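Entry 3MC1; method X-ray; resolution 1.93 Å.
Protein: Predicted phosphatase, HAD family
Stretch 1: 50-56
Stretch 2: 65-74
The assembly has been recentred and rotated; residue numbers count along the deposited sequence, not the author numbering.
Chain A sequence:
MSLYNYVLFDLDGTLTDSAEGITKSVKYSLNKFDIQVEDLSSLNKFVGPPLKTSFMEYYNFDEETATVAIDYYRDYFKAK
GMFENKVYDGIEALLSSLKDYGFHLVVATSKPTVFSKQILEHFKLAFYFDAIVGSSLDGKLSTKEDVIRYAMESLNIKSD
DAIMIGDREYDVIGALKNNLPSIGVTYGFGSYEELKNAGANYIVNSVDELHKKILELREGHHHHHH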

# COMPACT_ATOMS: atom_id res chain seq x y z
N PRO A 50 -7.13 1.07 -4.90
CA PRO A 50 -8.31 1.62 -4.22
C PRO A 50 -9.45 0.60 -4.36
O PRO A 50 -9.64 0.04 -5.43
CB PRO A 50 -8.59 2.91 -4.99
CG PRO A 50 -7.24 3.30 -5.52
CD PRO A 50 -6.65 1.98 -5.95
N LEU A 51 -10.19 0.35 -3.29
CA LEU A 51 -11.29 -0.62 -3.37
C LEU A 51 -12.26 -0.30 -4.50
O LEU A 51 -12.71 -1.19 -5.22
CB LEU A 51 -12.07 -0.66 -2.05
CG LEU A 51 -11.36 -1.27 -0.85
CD1 LEU A 51 -12.28 -1.23 0.35
CD2 LEU A 51 -10.94 -2.70 -1.17
N LYS A 52 -12.60 0.98 -4.65
CA LYS A 52 -13.55 1.39 -5.67
C LYS A 52 -13.12 0.89 -7.04
O LYS A 52 -13.90 0.25 -7.75
CB LYS A 52 -13.69 2.91 -5.69
CG LYS A 52 -14.78 3.42 -6.61
CD LYS A 52 -14.95 4.92 -6.49
CE LYS A 52 -15.43 5.34 -5.10
NZ LYS A 52 -15.51 6.83 -4.97
N THR A 53 -11.88 1.17 -7.42
CA THR A 53 -11.38 0.74 -8.71
C THR A 53 -11.54 -0.78 -8.88
O THR A 53 -11.92 -1.27 -9.94
CB THR A 53 -9.88 1.12 -8.88
OG1 THR A 53 -9.05 0.21 -8.15
CG2 THR A 53 -9.63 2.51 -8.34
N SER A 54 -11.27 -1.52 -7.80
CA SER A 54 -11.36 -2.98 -7.84
C SER A 54 -12.79 -3.52 -7.94
O SER A 54 -13.05 -4.42 -8.74
CB SER A 54 -10.67 -3.58 -6.61
OG SER A 54 -9.27 -3.33 -6.63
N PHE A 55 -13.72 -2.99 -7.15
CA PHE A 55 -15.10 -3.46 -7.21
C PHE A 55 -15.71 -3.16 -8.58
O PHE A 55 -16.45 -3.97 -9.14
CB PHE A 55 -15.95 -2.81 -6.11
CG PHE A 55 -15.84 -3.50 -4.77
CD1 PHE A 55 -16.16 -4.84 -4.63
CD2 PHE A 55 -15.42 -2.78 -3.64
CE1 PHE A 55 -16.06 -5.48 -3.39
CE2 PHE A 55 -15.32 -3.40 -2.40
CZ PHE A 55 -15.65 -4.76 -2.27
N MSE A 56 -15.37 -2.00 -9.13
CA MSE A 56 -15.88 -1.61 -10.44
C MSE A 56 -15.28 -2.46 -11.56
O MSE A 56 -15.99 -2.90 -12.46
CB MSE A 56 -15.57 -0.13 -10.70
CG MSE A 56 -16.35 0.82 -9.82
SE MSE A 56 -15.98 2.66 -10.22
CE MSE A 56 -17.08 2.84 -11.81
N THR A 65 -22.72 1.87 -6.58
CA THR A 65 -22.79 0.49 -6.09
C THR A 65 -21.46 0.07 -5.45
O THR A 65 -21.44 -0.67 -4.47
CB THR A 65 -23.11 -0.50 -7.23
OG1 THR A 65 -24.32 -0.11 -7.88
CG2 THR A 65 -23.29 -1.90 -6.66
N ALA A 66 -20.36 0.54 -6.03
CA ALA A 66 -19.04 0.22 -5.50
C ALA A 66 -18.91 0.89 -4.14
O ALA A 66 -18.28 0.35 -3.23
CB ALA A 66 -17.96 0.73 -6.45
N THR A 67 -19.52 2.05 -4.00
CA THR A 67 -19.48 2.79 -2.74
C THR A 67 -20.22 2.03 -1.65
O THR A 67 -19.82 2.05 -0.48
CB THR A 67 -20.09 4.18 -2.90
OG1 THR A 67 -19.32 4.93 -3.84
CG2 THR A 67 -20.10 4.91 -1.57
N VAL A 68 -21.30 1.35 -2.03
CA VAL A 68 -22.08 0.57 -1.08
C VAL A 68 -21.24 -0.61 -0.65
O VAL A 68 -21.17 -0.95 0.54
CB VAL A 68 -23.40 0.06 -1.70
CG1 VAL A 68 -24.08 -0.92 -0.75
CG2 VAL A 68 -24.32 1.23 -2.00
N ALA A 69 -20.61 -1.24 -1.64
CA ALA A 69 -19.75 -2.39 -1.41
C ALA A 69 -18.59 -2.03 -0.48
O ALA A 69 -18.17 -2.84 0.35
CB ALA A 69 -19.22 -2.91 -2.74
N ILE A 70 -18.05 -0.82 -0.64
CA ILE A 70 -16.94 -0.37 0.18
C ILE A 70 -17.41 -0.26 1.63
O ILE A 70 -16.68 -0.61 2.56
CB ILE A 70 -16.40 0.99 -0.32
CG1 ILE A 70 -15.64 0.78 -1.63
CG2 ILE A 70 -15.49 1.63 0.73
CD1 ILE A 70 -15.19 2.08 -2.32
N ASP A 71 -18.63 0.22 1.83
CA ASP A 71 -19.16 0.35 3.19
C ASP A 71 -19.33 -1.00 3.88
O ASP A 71 -19.03 -1.12 5.07
CB ASP A 71 -20.48 1.11 3.18
CG ASP A 71 -20.29 2.58 2.89
OD1 ASP A 71 -19.28 3.14 3.37
OD2 ASP A 71 -21.14 3.18 2.21
N TYR A 72 -19.80 -2.01 3.15
CA TYR A 72 -19.96 -3.34 3.74
C TYR A 72 -18.58 -3.86 4.13
O TYR A 72 -18.39 -4.43 5.20
CB TYR A 72 -20.58 -4.34 2.76
CG TYR A 72 -22.03 -4.09 2.41
CD1 TYR A 72 -22.94 -3.65 3.38
CD2 TYR A 72 -22.50 -4.32 1.12
CE1 TYR A 72 -24.28 -3.45 3.06
CE2 TYR A 72 -23.84 -4.12 0.79
CZ TYR A 72 -24.72 -3.68 1.77
OH TYR A 72 -26.04 -3.47 1.44
N TYR A 73 -17.63 -3.67 3.23
CA TYR A 73 -16.26 -4.09 3.44
C TYR A 73 -15.79 -3.50 4.78
O TYR A 73 -15.26 -4.22 5.63
CB TYR A 73 -15.40 -3.55 2.30
CG TYR A 73 -13.90 -3.66 2.50
CD1 TYR A 73 -13.16 -4.62 1.82
CD2 TYR A 73 -13.20 -2.75 3.32
CE1 TYR A 73 -11.77 -4.68 1.93
CE2 TYR A 73 -11.81 -2.80 3.44
CZ TYR A 73 -11.11 -3.77 2.74
OH TYR A 73 -9.74 -3.81 2.81
N ARG A 74 -16.01 -2.20 4.96
CA ARG A 74 -15.58 -1.53 6.18
C ARG A 74 -16.27 -1.97 7.46
O ARG A 74 -15.66 -1.93 8.52
CB ARG A 74 -15.68 -0.02 6.01
CG ARG A 74 -14.62 0.51 5.04
CD ARG A 74 -14.83 1.96 4.70
NE ARG A 74 -13.82 2.44 3.76
CZ ARG A 74 -13.86 3.64 3.18
NH1 ARG A 74 -14.86 4.46 3.44
NH2 ARG A 74 -12.90 4.00 2.34

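Two helices, 51-56 and 65-74, meet here mainly through side-chain packing; no hydrogen bond crosses between them. At the apolar centre, two aromatic rings, each offering a broad face, receive an aliphatic carbon over it. Phe-55 CB points toward the partner helix, and the CB of Ala-69 sits 3.8 Å from the centroid of the Phe-55 ring, only 5° off the ring normal. Alanine suits this place because its CB is the whole side chain, a compact methyl group that sits over the ring face. The second CH-pi contact reverses the roles: the branched end of Leu-51 puts a methyl, CD1, 3.4 Å from the centroid of the Tyr-73 ring, 9° off its normal, so the aromatic now comes from the later helix.

Ile-70 links these two pairs, its CG1 and CD1 giving it two carbons with which to touch several neighbours. Ile-70 CG1 is 3.9 Å from Leu-51 CB and 4.1 Å from Phe-55 CD2, the latter an oblique approach to the ring. Although its CA-to-CB bond points sideways, the m, t rotamer brings the end of the chain nearer, and Ile-70 CD1 reaches within 3.8 Å of Lys-52 CB.

Toward the start of the second stretch, Ala-66 CA and Lys-52 CA, 5.6 Å apart, are the closest CA pair; a small residue suits so near an approach. Ala-66 CB is 4.1 Å from Phe-55 CB and 3.7 Å from CG of Met-56, a selenomethionine, whose unbranched chain offers CG to the alanine methyl.

Lys-52 carries the contact to its polar edge. Its methylene groups can pack against apolar neighbours, as Lys-52 CG does 4.2 Å from Ala-66 CB, while Lys-52 CE lies 4.1 Å from Thr-67 OG1. An amine and a hydroxyl suit this edge: Lys-52 NZ and Thr-67 OG1 find their hydrogen bonds just beyond the stretches.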